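Lipopolysaccharide biosynthesis protein wbpB (Thermus thermophilus, PDB 3O9Z) is a dehydrogenase that binds NAD and probably acts in making 2,3-diacetamido-2,3-dideoxy-D-mannuronic acid for lipopolysaccharide. Local coordinates at residues H201-A206 against A213-L218; F196-H201 against A284-R289; M3-L8 against G72-S77; R133-L138 against T263-E268. All blocks are in the same frame, centred on the assembly; numbering follows the deposited sequence.

Contact 1: residues H201-A206 against A213-L218; sequences HVEVHA and AGYLEL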
loop_
_atom_site.group_PDB
_atom_site.type_symbol
_atom_site.label_atom_id
_atom_site.label_comp_id
_atom_site.label_asym_id
_atom_site.label_seq_id
_atom_site.Cartn_x
_atom_site.Cartn_y
_atom_site.Cartn_z
ATOM N N HIS A 201 19.061 9.185 36.365
ATOM C CA HIS A 201 18.232 10.368 36.211
ATOM C C HIS A 201 18.251 10.746 34.743
ATOM O O HIS A 201 19.288 10.679 34.091
ATOM C CB HIS A 201 18.790 11.518 37.068
ATOM C CG HIS A 201 18.107 12.835 36.864
ATOM N ND1 HIS A 201 16.797 13.068 37.226
ATOM C CD2 HIS A 201 18.590 14.024 36.430
ATOM C CE1 HIS A 201 16.488 14.328 36.980
ATOM N NE2 HIS A 201 17.560 14.931 36.499
ATOM N N VAL A 202 17.084 11.080 34.204
ATOM C CA VAL A 202 16.987 11.497 32.803
ATOM C C VAL A 202 16.233 12.816 32.698
ATOM O O VAL A 202 15.228 13.006 33.412
ATOM C CB VAL A 202 16.151 10.475 32.000
ATOM C CG1 VAL A 202 16.014 10.953 30.540
ATOM C CG2 VAL A 202 16.835 9.130 32.020
ATOM N N GLU A 203 16.721 13.754 31.887
ATOM C CA GLU A 203 16.026 15.023 31.615
ATOM C C GLU A 203 15.951 15.255 30.112
ATOM O O GLU A 203 16.880 14.916 29.383
ATOM C CB GLU A 203 16.786 16.252 32.155
ATOM C CG GLU A 203 17.062 16.156 33.617
ATOM C CD GLU A 203 17.846 17.309 34.189
ATOM O OE1 GLU A 203 18.217 18.295 33.513
ATOM O OE2 GLU A 203 18.139 17.196 35.390
ATOM N N VAL A 204 14.886 15.903 29.650
ATOM C CA VAL A 204 14.823 16.339 28.260
ATOM C C VAL A 204 14.570 17.830 28.263
ATOM O O VAL A 204 13.693 18.306 29.029
ATOM C CB VAL A 204 13.795 15.540 27.456
ATOM C CG1 VAL A 204 12.394 15.684 28.046
ATOM C CG2 VAL A 204 13.775 16.014 26.017
ATOM N N HIS A 205 15.361 18.572 27.482
ATOM C CA HIS A 205 15.357 20.034 27.504
ATOM C C HIS A 205 14.764 20.657 26.242
ATOM O O HIS A 205 14.357 21.826 26.252
ATOM C CB HIS A 205 16.791 20.562 27.651
ATOM C CG HIS A 205 17.486 20.062 28.873
ATOM N ND1 HIS A 205 18.858 19.893 28.922
ATOM C CD2 HIS A 205 17.004 19.685 30.081
ATOM C CE1 HIS A 205 19.184 19.426 30.112
ATOM N NE2 HIS A 205 18.084 19.296 30.836
ATOM N N ALA A 206 14.759 19.881 25.159
ATOM C CA ALA A 206 14.269 20.375 23.848
ATOM C C ALA A 206 13.720 19.174 23.137
ATOM O O ALA A 206 14.288 18.087 23.158
ATOM C CB ALA A 206 15.394 21.010 23.006
ATOM N N ALA A 213 17.269 17.287 22.897
ATOM C CA ALA A 213 18.463 17.467 23.706
ATOM C C ALA A 213 18.112 17.232 25.155
ATOM O O ALA A 213 16.950 17.419 25.562
ATOM C CB ALA A 213 18.976 18.891 23.569
ATOM N N GLY A 214 19.090 16.860 25.954
ATOM C CA GLY A 214 18.809 16.640 27.368
ATOM C C GLY A 214 20.063 16.306 28.158
ATOM O O GLY A 214 21.180 16.652 27.767
ATOM N N TYR A 215 19.847 15.657 29.290
ATOM C CA TYR A 215 20.921 15.312 30.239
ATOM C C TYR A 215 20.637 13.940 30.815
ATOM O O TYR A 215 19.460 13.582 31.027
ATOM C CB TYR A 215 20.908 16.359 31.361
ATOM C CG TYR A 215 21.872 16.118 32.508
ATOM C CD1 TYR A 215 23.231 16.439 32.343
ATOM C CD2 TYR A 215 21.437 15.532 33.681
ATOM C CE1 TYR A 215 24.115 16.208 33.357
ATOM C CE2 TYR A 215 22.361 15.314 34.729
ATOM C CZ TYR A 215 23.666 15.661 34.524
ATOM O OH TYR A 215 24.529 15.454 35.598
ATOM N N LEU A 216 21.666 13.148 31.074
ATOM C CA LEU A 216 21.545 11.891 31.787
ATOM C C LEU A 216 22.532 11.898 32.932
ATOM O O LEU A 216 23.674 12.294 32.751
ATOM C CB LEU A 216 21.936 10.684 30.927
ATOM C CG LEU A 216 21.222 10.613 29.573
ATOM C CD1 LEU A 216 21.949 9.691 28.600
ATOM C CD2 LEU A 216 19.809 10.043 29.864
ATOM N N GLU A 217 22.131 11.330 34.054
ATOM C CA GLU A 217 23.100 10.896 35.062
ATOM C C GLU A 217 23.157 9.386 35.010
ATOM O O GLU A 217 22.156 8.733 35.336
ATOM C CB GLU A 217 22.657 11.369 36.452
ATOM C CG GLU A 217 23.699 10.964 37.525
ATOM C CD GLU A 217 23.175 11.035 38.957
ATOM O OE1 GLU A 217 21.978 11.286 39.186
ATOM O OE2 GLU A 217 23.989 10.816 39.871
ATOM N N LEU A 218 24.301 8.845 34.606
ATOM C CA LEU A 218 24.504 7.396 34.528
ATOM C C LEU A 218 25.443 6.963 35.647
ATOM O O LEU A 218 26.146 7.805 36.245
ATOM C CB LEU A 218 25.146 7.009 33.192
ATOM C CG LEU A 218 24.430 7.624 31.965
ATOM C CD1 LEU A 218 25.200 7.330 30.678
ATOM C CD2 LEU A 218 22.946 7.276 31.894
HETATM O O HOH W 1 20.937 19.579 26.972
#
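Gly214 and His205 meet where the antiparallel strands 201-206 and 213-218 come nearest. The CA of Gly214 lies over one face of the His205 ring, a CH-pi contact with CA 3.9 Å from the ring centroid. Gly214 has no side chain, and a CB there would clash with Glu203 O. Its absence lets the CA atoms of Val204 and Gly214 come within 4.1 Å. A classic beta bulge sits beside this point. His205 and Ala206 both face Ala213, and the carbonyl O of Ala213 takes a straight bond from His205 N at 2.7 Å and a weak one from Ala206 N. The other pairs follow regular register, with Glu203 and Tyr215 bonded in both directions.

The open side lies at His201, which is exposed, and Glu217, which is partly so. Further in, Glu203 lies beside Tyr215, its CD 4.0 Å from Tyr215 CD2, and Asn306 packs on both. The Glu203 carboxylate is held between two histidines of its own strand. OE2 accepts from His201 NE2 at 2.6 Å and OE1 from His205 NE2 at 2.9 Å, each on its anti lone pair and in the ring plane. These bonds probably fix the rotation of the carboxylate. A water joins His205 ND1 to Gly214 O. On the reverse face Val202 CG2 packs on Leu216 CD2, and Leu216 also packs on Phe189 and Leu192 of helix 186-196. Strand 199-207 is outermost, with Val204 bonded on to Ser300, in this bulged beta hairpin of the C-terminal alpha/beta domain's mixed sheet.

Contact 2: residues F196-H201 against A284-R289; sequences FGRALH and AAEAIR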
loop_
_atom_site.group_PDB
_atom_site.type_symbol
_atom_site.label_atom_id
_atom_site.label_comp_id
_atom_site.label_asym_id
_atom_site.label_seq_id
_atom_site.Cartn_x
_atom_site.Cartn_y
_atom_site.Cartn_z
ATOM N N PHE A 196 28.864 3.364 30.282
ATOM C CA PHE A 196 28.678 4.054 31.562
ATOM C C PHE A 196 27.567 3.502 32.437
ATOM O O PHE A 196 27.319 4.013 33.534
ATOM C CB PHE A 196 28.456 5.553 31.356
ATOM C CG PHE A 196 29.545 6.246 30.590
ATOM C CD1 PHE A 196 30.852 6.234 31.060
ATOM C CD2 PHE A 196 29.266 6.919 29.412
ATOM C CE1 PHE A 196 31.861 6.910 30.368
ATOM C CE2 PHE A 196 30.235 7.589 28.718
ATOM C CZ PHE A 196 31.557 7.584 29.182
ATOM N N GLY A 197 26.873 2.470 31.986
ATOM C CA GLY A 197 25.822 1.886 32.816
ATOM C C GLY A 197 24.441 2.487 32.834
ATOM O O GLY A 197 24.026 3.154 31.890
ATOM N N ARG A 198 23.705 2.241 33.912
ATOM C CA ARG A 198 22.286 2.500 33.966
ATOM C C ARG A 198 22.058 3.982 34.233
ATOM O O ARG A 198 22.831 4.631 34.974
ATOM C CB ARG A 198 21.677 1.704 35.129
ATOM C CG ARG A 198 20.149 1.786 35.249
ATOM C CD ARG A 198 19.616 1.164 36.567
ATOM N NE ARG A 198 18.164 1.287 36.665
ATOM C CZ ARG A 198 17.306 0.406 36.158
ATOM N NH1 ARG A 198 17.748 -0.674 35.529
ATOM N NH2 ARG A 198 16.000 0.598 36.281
ATOM N N ALA A 199 20.970 4.518 33.705
ATOM C CA ALA A 199 20.616 5.889 33.942
ATOM C C ALA A 199 19.853 6.067 35.250
ATOM O O ALA A 199 18.712 5.596 35.426
ATOM C CB ALA A 199 19.809 6.466 32.762
ATOM N N LEU A 200 20.460 6.814 36.159
ATOM C CA LEU A 200 19.800 7.131 37.425
ATOM C C LEU A 200 18.826 8.281 37.309
ATOM O O LEU A 200 17.857 8.368 38.057
ATOM C CB LEU A 200 20.910 7.479 38.436
ATOM C CG LEU A 200 22.073 6.488 38.546
ATOM C CD1 LEU A 200 23.032 6.988 39.631
ATOM C CD2 LEU A 200 21.555 5.097 38.916
ATOM N N HIS A 201 19.061 9.185 36.365
ATOM C CA HIS A 201 18.232 10.368 36.211
ATOM C C HIS A 201 18.251 10.746 34.743
ATOM O O HIS A 201 19.288 10.679 34.091
ATOM C CB HIS A 201 18.790 11.518 37.068
ATOM C CG HIS A 201 18.107 12.835 36.864
ATOM N ND1 HIS A 201 16.797 13.068 37.226
ATOM C CD2 HIS A 201 18.590 14.024 36.430
ATOM C CE1 HIS A 201 16.488 14.328 36.980
ATOM N NE2 HIS A 201 17.560 14.931 36.499
ATOM N N ALA A 284 20.634 -4.949 25.265
ATOM C CA ALA A 284 19.872 -3.879 24.593
ATOM C C ALA A 284 18.888 -3.149 25.496
ATOM O O ALA A 284 18.360 -2.043 25.208
ATOM C CB ALA A 284 19.096 -4.526 23.402
ATOM N N ALA A 285 18.575 -3.791 26.630
ATOM C CA ALA A 285 17.434 -3.321 27.374
ATOM C C ALA A 285 17.593 -1.891 27.910
ATOM O O ALA A 285 16.642 -1.155 27.920
ATOM C CB ALA A 285 17.146 -4.262 28.598
ATOM N N GLU A 286 18.774 -1.558 28.435
ATOM C CA GLU A 286 18.880 -0.263 29.090
ATOM C C GLU A 286 18.609 0.936 28.181
ATOM O O GLU A 286 17.879 1.844 28.544
ATOM C CB GLU A 286 20.246 -0.124 29.737
ATOM C CG GLU A 286 20.496 1.269 30.365
ATOM C CD GLU A 286 19.563 1.693 31.476
ATOM O OE1 GLU A 286 19.554 2.897 31.835
ATOM O OE2 GLU A 286 18.793 0.863 32.018
ATOM N N ALA A 287 19.165 0.888 26.971
ATOM C CA ALA A 287 18.914 2.012 26.064
ATOM C C ALA A 287 17.476 2.088 25.598
ATOM O O ALA A 287 16.928 3.154 25.463
ATOM C CB ALA A 287 19.841 1.894 24.858
ATOM N N ILE A 288 16.846 0.909 25.489
ATOM C CA ILE A 288 15.407 0.911 25.234
ATOM C C ILE A 288 14.527 1.506 26.350
ATOM O O ILE A 288 13.589 2.250 26.133
ATOM C CB ILE A 288 14.965 -0.525 24.826
ATOM C CG1 ILE A 288 15.484 -0.821 23.401
ATOM C CG2 ILE A 288 13.452 -0.662 24.840
ATOM C CD1 ILE A 288 15.551 -2.282 23.107
ATOM N N ARG A 289 14.970 1.253 27.587
ATOM C CA ARG A 289 14.277 1.831 28.731
ATOM C C ARG A 289 14.402 3.359 28.750
ATOM O O ARG A 289 13.431 4.071 28.926
ATOM C CB ARG A 289 14.828 1.212 30.019
ATOM C CG ARG A 289 14.140 1.766 31.236
ATOM C CD ARG A 289 14.842 1.264 32.512
ATOM N NE ARG A 289 16.131 1.933 32.775
ATOM C CZ ARG A 289 16.252 3.032 33.505
ATOM N NH1 ARG A 289 15.181 3.630 34.015
ATOM N NH2 ARG A 289 17.461 3.562 33.634
HETATM O O HOH W 2 21.788 4.299 30.415
HETATM O O HOH W 3 15.892 5.874 35.826
#
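Glu286 OE1 is gripped by two protein donors, Ala199 N at 2.9 Å and Arg289 NH2 at 2.8 Å. A water that also binds Gly197 O gives it a third bond. This is a salt-bridge network of Arg198, Glu286 and Arg289. It ties helix 281-294 to the turn between helix 186-196 and strand 199-207 in the C-terminal domain. The amide of Ala199 comes from above the carboxylate plane, 43° out of it, whereas Arg289 NH2 uses the syn lone pair. Arg289 grips the carboxylate side-on, with NE on OE2 at 3.0 Å. Its chain bends at chi3 (75°), which turns NE back toward Glu286, one helical turn earlier. The same NH2 also donates to Ala199 O at 3.0 Å, in the carbonyl plane and on a lone pair. One nitrogen thus links helix and strand. An alanine in place of Arg289 would probably leave the Glu286 carboxylate without its close charge partner, Ala199 O without this donor, and the Arg198 guanidinium without the group it lies on. Arg198 is extended from CG to NE and crosses both side chains at about a right angle. Its charge lies a long 4.0 Å from Glu286, NH1 to OE2, with no N-H aimed at the oxygen. Glu286 probably offsets the repulsion between the two arginines. The guanidinium of Arg198 lies flat on that of Arg289, planes 7° apart, with Arg198 NH2 3.6 Å above the centre of the Arg289 group.

Contact 3: residues M3-L8 against G72-S77; sequences MTRFAL and GVDYLS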
loop_
_atom_site.group_PDB
_atom_site.type_symbol
_atom_site.label_atom_id
_atom_site.label_comp_id
_atom_site.label_asym_id
_atom_site.label_seq_id
_atom_site.Cartn_x
_atom_site.Cartn_y
_atom_site.Cartn_z
ATOM N N MET A 3 26.650 -23.710 6.770
ATOM C CA MET A 3 25.972 -22.571 6.080
ATOM C C MET A 3 24.749 -22.186 6.888
ATOM O O MET A 3 23.746 -22.912 6.879
ATOM C CB MET A 3 25.498 -22.997 4.692
ATOM C CG MET A 3 26.144 -22.221 3.564
ATOM S SD MET A 3 25.242 -22.434 2.015
ATOM C CE MET A 3 26.467 -21.773 0.892
ATOM N N THR A 4 24.831 -21.040 7.562
ATOM C CA THR A 4 23.740 -20.619 8.431
ATOM C C THR A 4 22.623 -20.305 7.465
ATOM O O THR A 4 22.878 -19.619 6.497
ATOM C CB THR A 4 24.125 -19.364 9.238
ATOM O OG1 THR A 4 25.282 -19.728 10.006
ATOM C CG2 THR A 4 23.013 -19.057 10.214
ATOM N N ARG A 5 21.413 -20.693 7.836
ATOM C CA ARG A 5 20.276 -20.411 6.949
ATOM C C ARG A 5 19.487 -19.221 7.513
ATOM O O ARG A 5 18.959 -19.269 8.641
ATOM C CB ARG A 5 19.378 -21.627 6.812
ATOM C CG ARG A 5 20.029 -22.788 6.060
ATOM C CD ARG A 5 19.264 -24.108 6.261
ATOM N NE ARG A 5 17.878 -24.120 5.777
ATOM C CZ ARG A 5 17.508 -24.151 4.497
ATOM N NH1 ARG A 5 16.223 -24.209 4.192
ATOM N NH2 ARG A 5 18.424 -24.099 3.537
ATOM N N PHE A 6 19.309 -18.208 6.652
ATOM C CA PHE A 6 18.651 -16.963 7.046
ATOM C C PHE A 6 17.358 -16.748 6.279
ATOM O O PHE A 6 17.264 -17.127 5.085
ATOM C CB PHE A 6 19.556 -15.812 6.651
ATOM C CG PHE A 6 20.704 -15.581 7.573
ATOM C CD1 PHE A 6 21.947 -16.122 7.269
ATOM C CD2 PHE A 6 20.558 -14.776 8.687
ATOM C CE1 PHE A 6 23.034 -15.931 8.139
ATOM C CE2 PHE A 6 21.623 -14.611 9.576
ATOM C CZ PHE A 6 22.881 -15.100 9.248
ATOM N N ALA A 7 16.362 -16.131 6.907
ATOM C CA ALA A 7 15.297 -15.471 6.146
ATOM C C ALA A 7 15.449 -13.994 6.550
ATOM O O ALA A 7 15.997 -13.671 7.608
ATOM C CB ALA A 7 13.952 -15.981 6.540
ATOM N N LEU A 8 14.985 -13.093 5.695
ATOM C CA LEU A 8 15.191 -11.630 5.898
ATOM C C LEU A 8 13.846 -10.925 5.757
ATOM O O LEU A 8 13.116 -11.182 4.780
ATOM C CB LEU A 8 16.215 -11.032 4.942
ATOM C CG LEU A 8 16.323 -9.506 4.949
ATOM C CD1 LEU A 8 16.842 -8.992 6.271
ATOM C CD2 LEU A 8 17.281 -9.127 3.810
ATOM N N GLY A 72 14.390 -26.015 8.498
ATOM C CA GLY A 72 14.065 -24.693 9.038
ATOM C C GLY A 72 15.209 -23.720 8.871
ATOM O O GLY A 72 16.391 -24.064 8.728
ATOM N N VAL A 73 14.875 -22.425 8.846
ATOM C CA VAL A 73 15.898 -21.407 8.973
ATOM C C VAL A 73 16.470 -21.393 10.419
ATOM O O VAL A 73 15.750 -21.640 11.399
ATOM C CB VAL A 73 15.455 -19.964 8.504
ATOM C CG1 VAL A 73 15.201 -20.021 6.990
ATOM C CG2 VAL A 73 14.230 -19.472 9.271
ATOM N N ASP A 74 17.722 -20.990 10.447
ATOM C CA ASP A 74 18.438 -20.761 11.729
ATOM C C ASP A 74 18.154 -19.380 12.330
ATOM O O ASP A 74 18.028 -19.246 13.558
ATOM C CB ASP A 74 19.928 -20.904 11.456
ATOM C CG ASP A 74 20.287 -22.310 11.010
ATOM O OD1 ASP A 74 19.856 -23.275 11.682
ATOM O OD2 ASP A 74 21.002 -22.422 9.989
ATOM N N TYR A 75 17.974 -18.373 11.466
ATOM C CA TYR A 75 17.893 -16.980 11.887
ATOM C C TYR A 75 16.864 -16.244 11.006
ATOM O O TYR A 75 16.822 -16.431 9.766
ATOM C CB TYR A 75 19.227 -16.280 11.660
ATOM C CG TYR A 75 20.090 -16.303 12.902
ATOM C CD1 TYR A 75 20.013 -15.279 13.832
ATOM C CD2 TYR A 75 20.886 -17.395 13.176
ATOM C CE1 TYR A 75 20.778 -15.292 14.987
ATOM C CE2 TYR A 75 21.639 -17.434 14.331
ATOM C CZ TYR A 75 21.575 -16.392 15.221
ATOM O OH TYR A 75 22.318 -16.424 16.383
ATOM N N LEU A 76 16.056 -15.442 11.672
ATOM C CA LEU A 76 15.295 -14.399 10.964
ATOM C C LEU A 76 16.064 -13.093 11.165
ATOM O O LEU A 76 16.101 -12.607 12.305
ATOM C CB LEU A 76 13.873 -14.339 11.494
ATOM C CG LEU A 76 13.000 -13.360 10.695
ATOM C CD1 LEU A 76 12.857 -13.840 9.222
ATOM C CD2 LEU A 76 11.691 -13.273 11.363
ATOM N N SER A 77 16.612 -12.499 10.099
ATOM C CA SER A 77 17.114 -11.123 10.147
ATOM C C SER A 77 15.977 -10.145 9.879
ATOM O O SER A 77 15.166 -10.339 8.973
ATOM C CB SER A 77 18.205 -10.894 9.121
ATOM O OG SER A 77 19.388 -11.656 9.350
#
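Asp74 and Arg5 clasp each other where strands 5-8 and 75-77 begin. Asp74 OD2 accepts from Arg5 N at 2.8 Å, on the anti side of the carboxylate. Arg5 O takes two amides, Asp74 N at 2.8 Å and Tyr75 N at 3.1 Å. CG of Asp74 stands anti to its carbonyl carbon (chi1 -64°), and the carboxylate reaches across to the Arg5 amide. An alanine in place of Asp74 would probably leave Arg5 N without its acceptor and the start of the strand pair less firmly held. The two charged groups do not pair here: Arg5 NE makes a weak bond to Gly72 O, and NH1 bonds Glu71 O.

Beyond the clasp the strands run parallel. Ala7 N donates to Tyr75 O, and Ser77 N to Ala7 O at 2.8 Å. On one face CE2 of the Phe6 ring packs on Tyr75 CB at 3.6 Å, with the two rings inclined at 37°. Phe6 CD2 also lies 3.4 Å from Ser77 OG, which is hydrogen-bonded to Tyr270 OH. On the other face Ala7 CB meets Leu76 CD1 at 3.6 Å.

Helix 56-68 backs the Ala7 and Leu76 face through Phe59. Ile23 and Leu20 of helix 16-25 meet Phe6 and Leu8, and helix 266-274 packs on Tyr75. Strand 29-34 bonds the far edge of strand 5-9, within the parallel part of the Rossmann-fold sheet.

Contact 4: residues R133-L138 against T263-E268; sequences RVHPSL and TDLHTE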
loop_
_atom_site.group_PDB
_atom_site.type_symbol
_atom_site.label_atom_id
_atom_site.label_comp_id
_atom_site.label_asym_id
_atom_site.label_seq_id
_atom_site.Cartn_x
_atom_site.Cartn_y
_atom_site.Cartn_z
ATOM N N ARG A 133 28.956 -0.717 18.937
ATOM C CA ARG A 133 29.696 -1.587 19.866
ATOM C C ARG A 133 30.831 -2.358 19.196
ATOM O O ARG A 133 31.641 -2.992 19.887
ATOM C CB ARG A 133 28.766 -2.557 20.592
ATOM C CG ARG A 133 27.721 -1.872 21.434
ATOM C CD ARG A 133 26.998 -2.891 22.284
ATOM N NE ARG A 133 25.935 -2.334 23.099
ATOM C CZ ARG A 133 25.577 -2.847 24.266
ATOM N NH1 ARG A 133 26.219 -3.907 24.756
ATOM N NH2 ARG A 133 24.566 -2.323 24.942
ATOM N N VAL A 134 30.897 -2.326 17.866
ATOM C CA VAL A 134 32.052 -2.881 17.166
ATOM C C VAL A 134 32.885 -1.815 16.454
ATOM O O VAL A 134 33.813 -2.104 15.691
ATOM C CB VAL A 134 31.631 -4.050 16.214
ATOM C CG1 VAL A 134 30.900 -5.110 17.030
ATOM C CG2 VAL A 134 30.722 -3.534 15.074
ATOM N N HIS A 135 32.553 -0.545 16.674
ATOM C CA HIS A 135 33.354 0.505 16.067
ATOM C C HIS A 135 34.726 0.584 16.711
ATOM O O HIS A 135 34.809 0.738 17.918
ATOM C CB HIS A 135 32.634 1.845 16.240
ATOM C CG HIS A 135 33.206 2.943 15.395
ATOM N ND1 HIS A 135 34.492 3.412 15.547
ATOM C CD2 HIS A 135 32.676 3.639 14.360
ATOM C CE1 HIS A 135 34.717 4.377 14.668
ATOM N NE2 HIS A 135 33.632 4.530 13.935
ATOM N N PRO A 136 35.810 0.431 15.936
ATOM C CA PRO A 136 37.129 0.356 16.557
ATOM C C PRO A 136 37.503 1.544 17.445
ATOM O O PRO A 136 38.193 1.344 18.447
ATOM C CB PRO A 136 38.081 0.274 15.352
ATOM C CG PRO A 136 37.246 -0.375 14.300
ATOM C CD PRO A 136 35.871 0.213 14.477
ATOM N N SER A 137 37.051 2.757 17.114
ATOM C CA SER A 137 37.412 3.919 17.929
ATOM C C SER A 137 36.697 3.881 19.272
ATOM O O SER A 137 37.193 4.377 20.288
ATOM C CB SER A 137 37.005 5.210 17.216
ATOM O OG SER A 137 37.858 5.455 16.116
ATOM N N LEU A 138 35.492 3.332 19.243
ATOM C CA LEU A 138 34.683 3.283 20.448
ATOM C C LEU A 138 35.060 2.083 21.329
ATOM O O LEU A 138 35.047 2.180 22.556
ATOM C CB LEU A 138 33.183 3.309 20.081
ATOM C CG LEU A 138 32.788 4.574 19.294
ATOM C CD1 LEU A 138 31.318 4.439 18.949
ATOM C CD2 LEU A 138 33.034 5.796 20.216
ATOM N N THR A 263 28.880 3.194 8.423
ATOM C CA THR A 263 28.066 2.377 7.532
ATOM C C THR A 263 28.761 1.107 7.048
ATOM O O THR A 263 28.217 0.391 6.197
ATOM C CB THR A 263 27.664 3.189 6.308
ATOM O OG1 THR A 263 28.846 3.575 5.591
ATOM C CG2 THR A 263 26.907 4.445 6.754
ATOM N N ASP A 264 29.903 0.777 7.658
ATOM C CA ASP A 264 30.734 -0.334 7.186
ATOM C C ASP A 264 30.997 -1.416 8.232
ATOM O O ASP A 264 32.093 -2.007 8.211
ATOM C CB ASP A 264 32.099 0.221 6.793
ATOM C CG ASP A 264 32.326 0.189 5.306
ATOM O OD1 ASP A 264 32.915 -0.808 4.824
ATOM O OD2 ASP A 264 31.909 1.158 4.635
ATOM N N LEU A 265 30.052 -1.643 9.147
ATOM C CA LEU A 265 30.172 -2.607 10.275
ATOM C C LEU A 265 29.088 -3.695 10.454
ATOM O O LEU A 265 29.077 -4.455 11.429
ATOM C CB LEU A 265 30.217 -1.821 11.595
ATOM C CG LEU A 265 31.396 -0.889 11.744
ATOM C CD1 LEU A 265 31.124 0.259 12.740
ATOM C CD2 LEU A 265 32.628 -1.679 12.150
ATOM N N HIS A 266 28.121 -3.801 9.543
ATOM C CA HIS A 266 27.098 -4.818 9.722
ATOM C C HIS A 266 27.661 -6.247 9.652
ATOM O O HIS A 266 27.159 -7.142 10.306
ATOM C CB HIS A 266 25.969 -4.645 8.693
ATOM C CG HIS A 266 24.910 -3.671 9.120
ATOM N ND1 HIS A 266 25.200 -2.369 9.478
ATOM C CD2 HIS A 266 23.577 -3.831 9.289
ATOM C CE1 HIS A 266 24.074 -1.754 9.807
ATOM N NE2 HIS A 266 23.082 -2.616 9.692
ATOM N N THR A 267 28.667 -6.442 8.808
ATOM C CA THR A 267 29.156 -7.818 8.662
ATOM C C THR A 267 29.815 -8.263 9.978
ATOM O O THR A 267 29.579 -9.366 10.472
ATOM C CB THR A 267 30.144 -7.905 7.500
ATOM O OG1 THR A 267 29.434 -7.676 6.270
ATOM C CG2 THR A 267 30.824 -9.279 7.488
ATOM N N GLU A 268 30.534 -7.334 10.605
ATOM C CA GLU A 268 31.057 -7.625 11.936
ATOM C C GLU A 268 30.038 -7.901 13.047
ATOM O O GLU A 268 30.210 -8.823 13.827
ATOM C CB GLU A 268 32.053 -6.532 12.331
ATOM C CG GLU A 268 32.643 -6.732 13.729
ATOM C CD GLU A 268 33.554 -7.932 13.837
ATOM O OE1 GLU A 268 34.074 -8.411 12.794
ATOM O OE2 GLU A 268 33.760 -8.355 14.998
#
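Val134 and Leu265 slide past each other in opposite directions and carry most of this contact by apolar packing. CG2 of Val134 lies 3.9 Å from Leu265 CB and 4.0 Å from Leu265 CD2. With CG1 anti to the carbonyl carbon (chi1 -56°), CG2 is the methyl that meets Leu265. Leu265 CD2 also rests 3.8 Å from Val134 O. The other methyl, CD1, turns to His135, 4.0 Å from its CA and 4.1 Å from its ring atom CD2. Pro136 CD adds a distant touch on Leu265 CD2.

Glu268 joins through its aliphatic part. Its CG meets Val134 CB at 3.8 Å. The chain then bends at chi2 (68°), and the carboxylate forms a salt bridge with Arg271 on the same helix. Val134 is further packed on Val269 and Lys272.

None of the polar bonds joins the two segments. His135 precedes helix 136-146 as its N-cap, and its ND1 accepts from Ser137 N at 3.1 Å, in the ring plane. This bond, with a weak one from NE2 to Glu260 O, probably fixes the turn of the ring beside Leu265. Leu265 stands at the N-cap position of helix 266-274. The next residue, His266, belongs to the NAD pocket.

The short 3-10 turn and the residues leading into helix 136-146 thus meet the start of helix 266-274 largely through aliphatic carbons, set by shape rather than directed bonds.

In the fold
Contacts 1 and 2 adjoin, with centres about 12 Å apart. They share His201 and strand 199-207, and contact 1 is nested within the loop closed by contact 2. Contact 3 lies on the opposite side of the chain's centre from contact 1, about 39 Å away between centres, in the Rossmann fold. Contact 4 is nearer to both, about 22 Å from contact 3 and 26 Å from contact 1, centre to centre. Its nearest atoms come within about 5 Å of contact 2. It is close to the ligands: His266 touches NAD, and the His135 side chain is about 10 Å from 2-oxoglutarate. Leu8 in contact 3 is about 8 Å from a bound NAD. Contact 2 lies away from these sites.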